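PDB 3FEF: putative glucosidase lplD, ALPHA-GALACTURONIDASE from Bacillus subtilis, which hydrolyses alpha-1,4-linked galacturonides such as di-galacturonate to release alpha-D-galacturonate, using NAD(+) and a manganese ion as cofactors. Local coordinates for residues 205-210 / 274-279; 226-231 / 258-263. One frame throughout, in Å; residues are numbered along the deposited sequence.

Contact 1 (205-210 / 274-279); sequences NHFTWI and AEFLPG. With MG (magnesium ion), chain G.
Phe207 and Phe276 lie against each other with their ring planes almost parallel, only 11° apart, but displaced. The side chains slide past each other in opposite directions, and the two rings barely overlap although their centroids are 4.7 Å apart. Phe207 CB sits over the face of the Phe276 ring, 3.6 Å from its centroid and 13° off the ring normal, a CH-pi contact. At the Phe276 end, CB packs 3.4 Å from Phe207 CD1. With CG anti to the backbone N (chi1 -164°), Phe207 carries its ring past its neighbour toward that CB. Trp209, on the same strand, places NE1 over the centre of a Phe207 face, and His392 meets Phe276 edge to face. Flat, apolar phenylalanine suits such a layered, buried site.

The far end of the Phe276 ring reaches the turn before strand 207-215, where CE2 is 3.4 Å from His206 O and CZ 3.6 Å from Asn205 O. His206 CB also touches this ring, but the imidazole leads away from it toward the metal. There NE2 binds the magnesium ion at 2.3 Å, with three waters and Cys169 SG as further ligands. Imidazole suits this place because its two nitrogens can serve two partners at once: ND1 is hydrogen-bonded to Thr110, and the two bonds together set the rotation of the ring, against which His272 stacks. The ion occupies the site assigned to the manganese cofactor of this family 4 glycosidase. Coordination by NE2 would probably polarise the imidazole, and with it the ND1 side that meets Thr110, while the apolar phenylalanine pair packs against the backbone that carries this metal ligand.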
ATOM      1  N   ASN A 205     -11.662  14.470  13.267  1.00 20.79           N
ATOM      2  CA  ASN A 205     -12.682  15.215  14.014  1.00 22.97           C
ATOM      3  C   ASN A 205     -12.151  16.475  14.725  1.00 21.90           C
ATOM      4  O   ASN A 205     -11.101  16.444  15.366  1.00 24.42           O
ATOM      5  CB  ASN A 205     -13.376  14.278  15.024  1.00 22.40           C
ATOM      6  CG  ASN A 205     -14.575  14.937  15.701  1.00 25.98           C
ATOM      7  OD1 ASN A 205     -15.552  15.359  15.045  1.00 27.71           O
ATOM      8  ND2 ASN A 205     -14.491  15.062  17.004  1.00 26.45           N
ATOM      9  N   HIS A 206     -12.886  17.577  14.612  1.00 20.61           N
ATOM     10  CA  HIS A 206     -12.470  18.890  15.146  1.00 22.63           C
ATOM     11  C   HIS A 206     -11.263  19.510  14.456  1.00 23.80           C
ATOM     12  O   HIS A 206     -10.830  20.600  14.826  1.00 24.80           O
ATOM     13  CB  HIS A 206     -12.252  18.848  16.674  1.00 21.87           C
ATOM     14  CG  HIS A 206     -13.505  18.573  17.444  1.00 20.50           C
ATOM     15  ND1 HIS A 206     -13.504  18.052  18.716  1.00 22.08           N
ATOM     16  CD2 HIS A 206     -14.807  18.699  17.090  1.00 21.74           C
ATOM     17  CE1 HIS A 206     -14.752  17.907  19.131  1.00 23.73           C
ATOM     18  NE2 HIS A 206     -15.560  18.299  18.164  1.00 23.47           N
ATOM     19  N   PHE A 207     -10.718  18.814  13.465  1.00 21.98           N
ATOM     20  CA  PHE A 207      -9.593  19.323  12.676  1.00 21.68           C
ATOM     21  C   PHE A 207      -9.870  18.952  11.209  1.00 23.65           C
ATOM     22  O   PHE A 207      -9.084  18.255  10.565  1.00 21.02           O
ATOM     23  CB  PHE A 207      -8.282  18.698  13.153  1.00 22.68           C
ATOM     24  CG  PHE A 207      -7.034  19.433  12.685  1.00 24.71           C
ATOM     25  CD1 PHE A 207      -6.848  20.786  12.981  1.00 23.77           C
ATOM     26  CD2 PHE A 207      -6.047  18.763  11.969  1.00 22.85           C
ATOM     27  CE1 PHE A 207      -5.696  21.464  12.560  1.00 21.19           C
ATOM     28  CE2 PHE A 207      -4.906  19.429  11.542  1.00 24.77           C
ATOM     29  CZ  PHE A 207      -4.731  20.789  11.845  1.00 22.91           C
ATOM     30  N   THR A 208     -11.028  19.409  10.730  1.00 19.94           N
ATOM     31  CA  THR A 208     -11.529  19.162   9.399  1.00 20.35           C
ATOM     32  C   THR A 208     -11.314  20.368   8.491  1.00 20.92           C
ATOM     33  O   THR A 208     -11.313  21.516   8.947  1.00 22.59           O
ATOM     34  CB  THR A 208     -13.048  18.893   9.442  1.00 21.57           C
ATOM     35  OG1 THR A 208     -13.631  19.754  10.426  1.00 24.71           O
ATOM     36  CG2 THR A 208     -13.335  17.452   9.826  1.00 21.19           C
ATOM     37  N   TRP A 209     -11.150  20.100   7.197  1.00 19.12           N
ATOM     38  CA  TRP A 209     -10.796  21.134   6.248  1.00 21.19           C
ATOM     39  C   TRP A 209     -11.604  20.988   4.977  1.00 22.06           C
ATOM     40  O   TRP A 209     -11.908  19.875   4.525  1.00 22.51           O
ATOM     41  CB  TRP A 209      -9.296  21.053   5.926  1.00 17.90           C
ATOM     42  CG  TRP A 209      -8.473  21.293   7.157  1.00 20.39           C
ATOM     43  CD1 TRP A 209      -8.263  20.420   8.189  1.00 16.59           C
ATOM     44  CD2 TRP A 209      -7.772  22.497   7.495  1.00 20.34           C
ATOM     45  NE1 TRP A 209      -7.476  21.012   9.149  1.00 21.68           N
ATOM     46  CE2 TRP A 209      -7.156  22.283   8.747  1.00 20.63           C
ATOM     47  CE3 TRP A 209      -7.608  23.735   6.861  1.00 21.33           C
ATOM     48  CZ2 TRP A 209      -6.392  23.262   9.380  1.00 22.46           C
ATOM     49  CZ3 TRP A 209      -6.844  24.711   7.488  1.00 23.10           C
ATOM     50  CH2 TRP A 209      -6.246  24.473   8.732  1.00 19.93           C
ATOM     51  N   ILE A 210     -11.917  22.121   4.379  1.00 20.81           N
ATOM     52  CA  ILE A 210     -12.652  22.124   3.140  1.00 21.85           C
ATOM     53  C   ILE A 210     -11.733  22.606   2.057  1.00 24.06           C
ATOM     54  O   ILE A 210     -11.263  23.746   2.077  1.00 24.03           O
ATOM     55  CB  ILE A 210     -13.911  23.027   3.253  1.00 20.74           C
ATOM     56  CG1 ILE A 210     -14.855  22.443   4.305  1.00 20.89           C
ATOM     57  CG2 ILE A 210     -14.583  23.167   1.893  1.00 21.72           C
ATOM     58  CD1 ILE A 210     -16.066  23.392   4.735  1.00 22.42           C
ATOM     59  N   ALA A 274      -8.153  25.729  17.605  1.00 28.67           N
ATOM     60  CA  ALA A 274      -7.085  26.323  18.397  1.00 30.86           C
ATOM     61  C   ALA A 274      -6.247  25.286  19.146  1.00 29.96           C
ATOM     62  O   ALA A 274      -5.121  25.554  19.500  1.00 31.14           O
ATOM     63  CB  ALA A 274      -7.653  27.343  19.376  1.00 29.60           C
ATOM     64  N   GLU A 275      -6.776  24.096  19.376  1.00 30.29           N
ATOM     65  CA  GLU A 275      -6.036  23.141  20.195  1.00 31.78           C
ATOM     66  C   GLU A 275      -5.076  22.246  19.398  1.00 31.86           C
ATOM     67  O   GLU A 275      -4.315  21.473  19.995  1.00 29.77           O
ATOM     68  CB  GLU A 275      -7.013  22.275  20.982  1.00 32.98           C
ATOM     69  CG  GLU A 275      -8.157  23.068  21.598  1.00 35.88           C
ATOM     70  CD  GLU A 275      -8.805  22.326  22.742  1.00 37.70           C
ATOM     71  OE1 GLU A 275      -9.567  21.362  22.483  1.00 34.02           O
ATOM     72  OE2 GLU A 275      -8.539  22.704  23.903  1.00 38.77           O
ATOM     73  N   PHE A 276      -5.120  22.336  18.066  1.00 28.93           N
ATOM     74  CA  PHE A 276      -4.385  21.382  17.214  1.00 27.25           C
ATOM     75  C   PHE A 276      -3.020  21.864  16.749  1.00 27.44           C
ATOM     76  O   PHE A 276      -2.257  21.075  16.210  1.00 28.99           O
ATOM     77  CB  PHE A 276      -5.208  20.969  15.980  1.00 23.52           C
ATOM     78  CG  PHE A 276      -6.294  19.979  16.284  1.00 24.15           C
ATOM     79  CD1 PHE A 276      -6.103  18.633  16.062  1.00 22.02           C
ATOM     80  CD2 PHE A 276      -7.507  20.405  16.795  1.00 23.70           C
ATOM     81  CE1 PHE A 276      -7.091  17.736  16.333  1.00 23.49           C
ATOM     82  CE2 PHE A 276      -8.496  19.502  17.094  1.00 24.81           C
ATOM     83  CZ  PHE A 276      -8.292  18.165  16.859  1.00 24.05           C
ATOM     84  N   LEU A 277      -2.718  23.147  16.931  1.00 30.57           N
ATOM     85  CA  LEU A 277      -1.466  23.699  16.417  1.00 32.64           C
ATOM     86  C   LEU A 277      -0.893  24.832  17.223  1.00 34.48           C
ATOM     87  O   LEU A 277      -1.581  25.441  18.021  1.00 35.27           O
ATOM     88  CB  LEU A 277      -1.600  24.156  14.958  1.00 34.33           C
ATOM     89  CG  LEU A 277      -2.923  24.637  14.364  1.00 35.77           C
ATOM     90  CD1 LEU A 277      -3.663  25.597  15.273  1.00 32.17           C
ATOM     91  CD2 LEU A 277      -2.629  25.262  12.996  1.00 36.11           C
ATOM     92  N   PRO A 278       0.397  25.124  16.999  1.00 36.85           N
ATOM     93  CA  PRO A 278       1.050  26.282  17.602  1.00 37.34           C
ATOM     94  C   PRO A 278       0.353  27.567  17.163  1.00 35.67           C
ATOM     95  O   PRO A 278       0.020  27.721  15.984  1.00 38.48           O
ATOM     96  CB  PRO A 278       2.465  26.244  16.990  1.00 37.59           C
ATOM     97  CG  PRO A 278       2.662  24.841  16.581  1.00 35.51           C
ATOM     98  CD  PRO A 278       1.312  24.362  16.136  1.00 35.91           C
ATOM     99  N   GLY A 279       0.144  28.481  18.098  1.00 32.97           N
ATOM    100  CA  GLY A 279      -0.381  29.795  17.768  1.00 31.95           C
ATOM    101  C   GLY A 279      -0.503  30.637  19.021  1.00 32.40           C
ATOM    102  O   GLY A 279      -0.337  30.131  20.121  1.00 31.91           O
TER
HETATM  103 MG    MG G   1     -17.790  17.842  17.824  1.00 39.02          MG
HETATM  104  O   HOH W   1     -18.748  19.916  18.332  1.00 59.66           O
HETATM  105  O   HOH W   2     -20.131  17.462  17.724  1.00 42.89           O
HETATM  106  O   HOH W   3     -17.150  15.608  18.097  1.00 32.69           O

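Contact 2 (226-231 / 258-263); sequences EFSAHY and LFETYG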
ATOM      1  N   GLU A 226     -11.390  36.395  -0.467  1.00 31.78           N
ATOM      2  CA  GLU A 226     -11.739  37.827  -0.334  1.00 34.15           C
ATOM      3  C   GLU A 226     -12.321  38.129   1.023  1.00 32.69           C
ATOM      4  O   GLU A 226     -11.937  39.087   1.695  1.00 31.33           O
ATOM      5  CB  GLU A 226     -12.731  38.253  -1.425  1.00 35.26           C
ATOM      6  CG  GLU A 226     -12.053  38.451  -2.779  1.00 42.76           C
ATOM      7  CD  GLU A 226     -12.946  38.106  -3.952  1.00 47.24           C
ATOM      8  OE1 GLU A 226     -14.180  38.166  -3.801  1.00 52.33           O
ATOM      9  OE2 GLU A 226     -12.420  37.778  -5.034  1.00 49.77           O
ATOM     10  N   PHE A 227     -13.273  37.289   1.407  1.00 32.88           N
ATOM     11  CA  PHE A 227     -13.935  37.355   2.683  1.00 32.89           C
ATOM     12  C   PHE A 227     -12.924  37.391   3.824  1.00 32.96           C
ATOM     13  O   PHE A 227     -13.052  38.159   4.771  1.00 31.62           O
ATOM     14  CB  PHE A 227     -14.793  36.099   2.800  1.00 35.65           C
ATOM     15  CG  PHE A 227     -15.834  36.177   3.844  1.00 35.12           C
ATOM     16  CD1 PHE A 227     -16.713  37.243   3.870  1.00 31.67           C
ATOM     17  CD2 PHE A 227     -15.969  35.151   4.775  1.00 36.23           C
ATOM     18  CE1 PHE A 227     -17.689  37.310   4.822  1.00 34.03           C
ATOM     19  CE2 PHE A 227     -16.949  35.197   5.739  1.00 36.10           C
ATOM     20  CZ  PHE A 227     -17.819  36.282   5.767  1.00 36.57           C
ATOM     21  N   SER A 228     -11.915  36.533   3.724  1.00 33.77           N
ATOM     22  CA  SER A 228     -10.895  36.429   4.741  1.00 33.66           C
ATOM     23  C   SER A 228      -9.992  37.657   4.768  1.00 34.57           C
ATOM     24  O   SER A 228      -9.536  38.070   5.834  1.00 32.22           O
ATOM     25  CB  SER A 228     -10.044  35.187   4.502  1.00 35.32           C
ATOM     26  OG  SER A 228      -8.917  35.215   5.362  1.00 40.68           O
ATOM     27  N   ALA A 229      -9.720  38.235   3.598  1.00 35.11           N
ATOM     28  CA  ALA A 229      -8.864  39.412   3.538  1.00 35.62           C
ATOM     29  C   ALA A 229      -9.599  40.590   4.144  1.00 37.71           C
ATOM     30  O   ALA A 229      -9.005  41.431   4.802  1.00 40.37           O
ATOM     31  CB  ALA A 229      -8.458  39.725   2.117  1.00 35.57           C
ATOM     32  N   HIS A 230     -10.905  40.643   3.936  1.00 34.91           N
ATOM     33  CA  HIS A 230     -11.658  41.756   4.447  1.00 37.72           C
ATOM     34  C   HIS A 230     -11.920  41.711   5.955  1.00 36.36           C
ATOM     35  O   HIS A 230     -11.895  42.745   6.612  1.00 37.63           O
ATOM     36  CB  HIS A 230     -12.967  41.932   3.677  1.00 41.80           C
ATOM     37  CG  HIS A 230     -13.507  43.321   3.754  1.00 47.29           C
ATOM     38  ND1 HIS A 230     -14.645  43.641   4.468  1.00 51.45           N
ATOM     39  CD2 HIS A 230     -13.039  44.487   3.248  1.00 49.80           C
ATOM     40  CE1 HIS A 230     -14.864  44.942   4.382  1.00 51.96           C
ATOM     41  NE2 HIS A 230     -13.903  45.478   3.648  1.00 52.05           N
ATOM     42  N   TYR A 231     -12.164  40.531   6.512  1.00 36.27           N
ATOM     43  CA  TYR A 231     -12.527  40.435   7.932  1.00 34.25           C
ATOM     44  C   TYR A 231     -11.495  39.742   8.797  1.00 33.13           C
ATOM     45  O   TYR A 231     -11.763  39.416   9.953  1.00 34.89           O
ATOM     46  CB  TYR A 231     -13.867  39.717   8.087  1.00 35.83           C
ATOM     47  CG  TYR A 231     -15.020  40.436   7.438  1.00 36.09           C
ATOM     48  CD1 TYR A 231     -15.569  41.571   8.025  1.00 37.67           C
ATOM     49  CD2 TYR A 231     -15.564  39.982   6.241  1.00 35.10           C
ATOM     50  CE1 TYR A 231     -16.635  42.238   7.441  1.00 36.59           C
ATOM     51  CE2 TYR A 231     -16.621  40.643   5.644  1.00 34.69           C
ATOM     52  CZ  TYR A 231     -17.152  41.774   6.253  1.00 37.83           C
ATOM     53  OH  TYR A 231     -18.210  42.437   5.681  1.00 37.13           O
ATOM     54  N   LEU A 258      -5.849  30.537   9.823  1.00 27.27           N
ATOM     55  CA  LEU A 258      -5.435  29.237   9.289  1.00 26.11           C
ATOM     56  C   LEU A 258      -5.603  29.192   7.786  1.00 25.26           C
ATOM     57  O   LEU A 258      -4.750  28.644   7.085  1.00 24.22           O
ATOM     58  CB  LEU A 258      -6.230  28.099   9.915  1.00 24.80           C
ATOM     59  CG  LEU A 258      -6.097  28.048  11.437  1.00 28.62           C
ATOM     60  CD1 LEU A 258      -6.707  26.792  11.996  1.00 26.88           C
ATOM     61  CD2 LEU A 258      -4.652  28.161  11.848  1.00 27.60           C
ATOM     62  N   PHE A 259      -6.690  29.773   7.274  1.00 26.52           N
ATOM     63  CA  PHE A 259      -6.851  29.829   5.810  1.00 26.34           C
ATOM     64  C   PHE A 259      -5.666  30.505   5.096  1.00 24.78           C
ATOM     65  O   PHE A 259      -5.182  29.993   4.108  1.00 23.01           O
ATOM     66  CB  PHE A 259      -8.141  30.516   5.358  1.00 25.11           C
ATOM     67  CG  PHE A 259      -8.252  30.619   3.852  1.00 23.78           C
ATOM     68  CD1 PHE A 259      -8.694  29.528   3.099  1.00 22.21           C
ATOM     69  CD2 PHE A 259      -7.870  31.780   3.186  1.00 23.15           C
ATOM     70  CE1 PHE A 259      -8.781  29.600   1.697  1.00 21.24           C
ATOM     71  CE2 PHE A 259      -7.943  31.862   1.770  1.00 20.39           C
ATOM     72  CZ  PHE A 259      -8.395  30.776   1.035  1.00 20.02           C
ATOM     73  N   GLU A 260      -5.254  31.675   5.573  1.00 28.54           N
ATOM     74  CA  GLU A 260      -4.140  32.427   4.965  1.00 29.07           C
ATOM     75  C   GLU A 260      -2.876  31.603   4.974  1.00 29.01           C
ATOM     76  O   GLU A 260      -2.065  31.676   4.068  1.00 28.20           O
ATOM     77  CB  GLU A 260      -3.836  33.697   5.764  1.00 30.82           C
ATOM     78  CG  GLU A 260      -5.018  34.589   5.935  1.00 36.98           C
ATOM     79  CD  GLU A 260      -5.490  35.099   4.615  1.00 39.68           C
ATOM     80  OE1 GLU A 260      -4.630  35.203   3.715  1.00 43.14           O
ATOM     81  OE2 GLU A 260      -6.703  35.379   4.469  1.00 41.74           O
ATOM     82  N   THR A 261      -2.681  30.848   6.040  1.00 27.22           N
ATOM     83  CA  THR A 261      -1.506  30.012   6.108  1.00 28.52           C
ATOM     84  C   THR A 261      -1.634  28.813   5.157  1.00 27.80           C
ATOM     85  O   THR A 261      -0.703  28.489   4.450  1.00 29.00           O
ATOM     86  CB  THR A 261      -1.270  29.533   7.548  1.00 28.95           C
ATOM     87  OG1 THR A 261      -0.983  30.670   8.378  1.00 28.45           O
ATOM     88  CG2 THR A 261      -0.094  28.528   7.620  1.00 25.95           C
ATOM     89  N   TYR A 262      -2.795  28.168   5.113  1.00 25.24           N
ATOM     90  CA  TYR A 262      -2.842  26.834   4.514  1.00 24.08           C
ATOM     91  C   TYR A 262      -3.579  26.721   3.196  1.00 24.79           C
ATOM     92  O   TYR A 262      -3.400  25.750   2.492  1.00 25.51           O
ATOM     93  CB  TYR A 262      -3.396  25.822   5.523  1.00 22.93           C
ATOM     94  CG  TYR A 262      -2.511  25.615   6.733  1.00 21.46           C
ATOM     95  CD1 TYR A 262      -1.280  24.955   6.616  1.00 20.65           C
ATOM     96  CD2 TYR A 262      -2.901  26.064   7.990  1.00 21.20           C
ATOM     97  CE1 TYR A 262      -0.465  24.748   7.728  1.00 22.40           C
ATOM     98  CE2 TYR A 262      -2.097  25.853   9.117  1.00 23.19           C
ATOM     99  CZ  TYR A 262      -0.883  25.184   8.975  1.00 24.62           C
ATOM    100  OH  TYR A 262      -0.084  24.987  10.075  1.00 24.78           O
ATOM    101  N   GLY A 263      -4.415  27.704   2.867  1.00 25.49           N
ATOM    102  CA  GLY A 263      -5.134  27.694   1.590  1.00 26.15           C
ATOM    103  C   GLY A 263      -6.354  26.775   1.517  1.00 25.70           C
ATOM    104  O   GLY A 263      -6.949  26.613   0.454  1.00 26.98           O
TER
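Ser228 and Glu260 join two helices of the family 4 glycosidase C-terminal domain, 220-231 and 253-262. The axes of their segments 226-231 and 258-262 approach to 10.5 Å, with their directions at 125°. At that spacing a short hydroxyl and a longer, flexible acid meet across the gap: Ser228 OG donates to Glu260 OE2. The modelled separation of 2.4 Å is very short, so its exact length is doubtful. Ser228 holds OG anti to its own backbone N (chi1 170°), which sends the hydroxyl across the gap. Glu260 answers by bending at chi2 (-64°), which brings its carboxylate back toward the serine although the residue itself is exposed.

Phe259 lies beside this polar bridge, its ring edge turned to Glu260 OE2 and its CD2 4.2 Å from Ser228 OG. The ring meets Phe224 edge to face and packs on Ile265, apolar surroundings where a large aromatic belongs, while Ser228 also touches Phe256. Helix 253-262 stops just beyond, at Gly263, whose positive phi (78°) is easily accepted by glycine. There Gly263 N still hydrogen-bonds back to Phe259 O, 2.7 Å away.

From the N terminus, the chain passes the Rossmann-like region and helix 171-187 before reaching 205-210, the first half of contact 1. It continues along strand 207-215 into helix 220-231, and contact 2 then closes the inner loop when helix 253-262 comes back against 226-231. Only afterwards does 274-279 return to 205-210, so contact 2 nests inside the loop closed by contact 1. With centres 15 Å apart, the two meet directly: Leu277 packs on Leu258 and Tyr262, and Trp209 CH2 lies 3.8 Å from Leu258 CB. The helix pair is thereby joined through helix 253-262 to the strand that follows the metal ligand His206 and to the loop after helix 270-273.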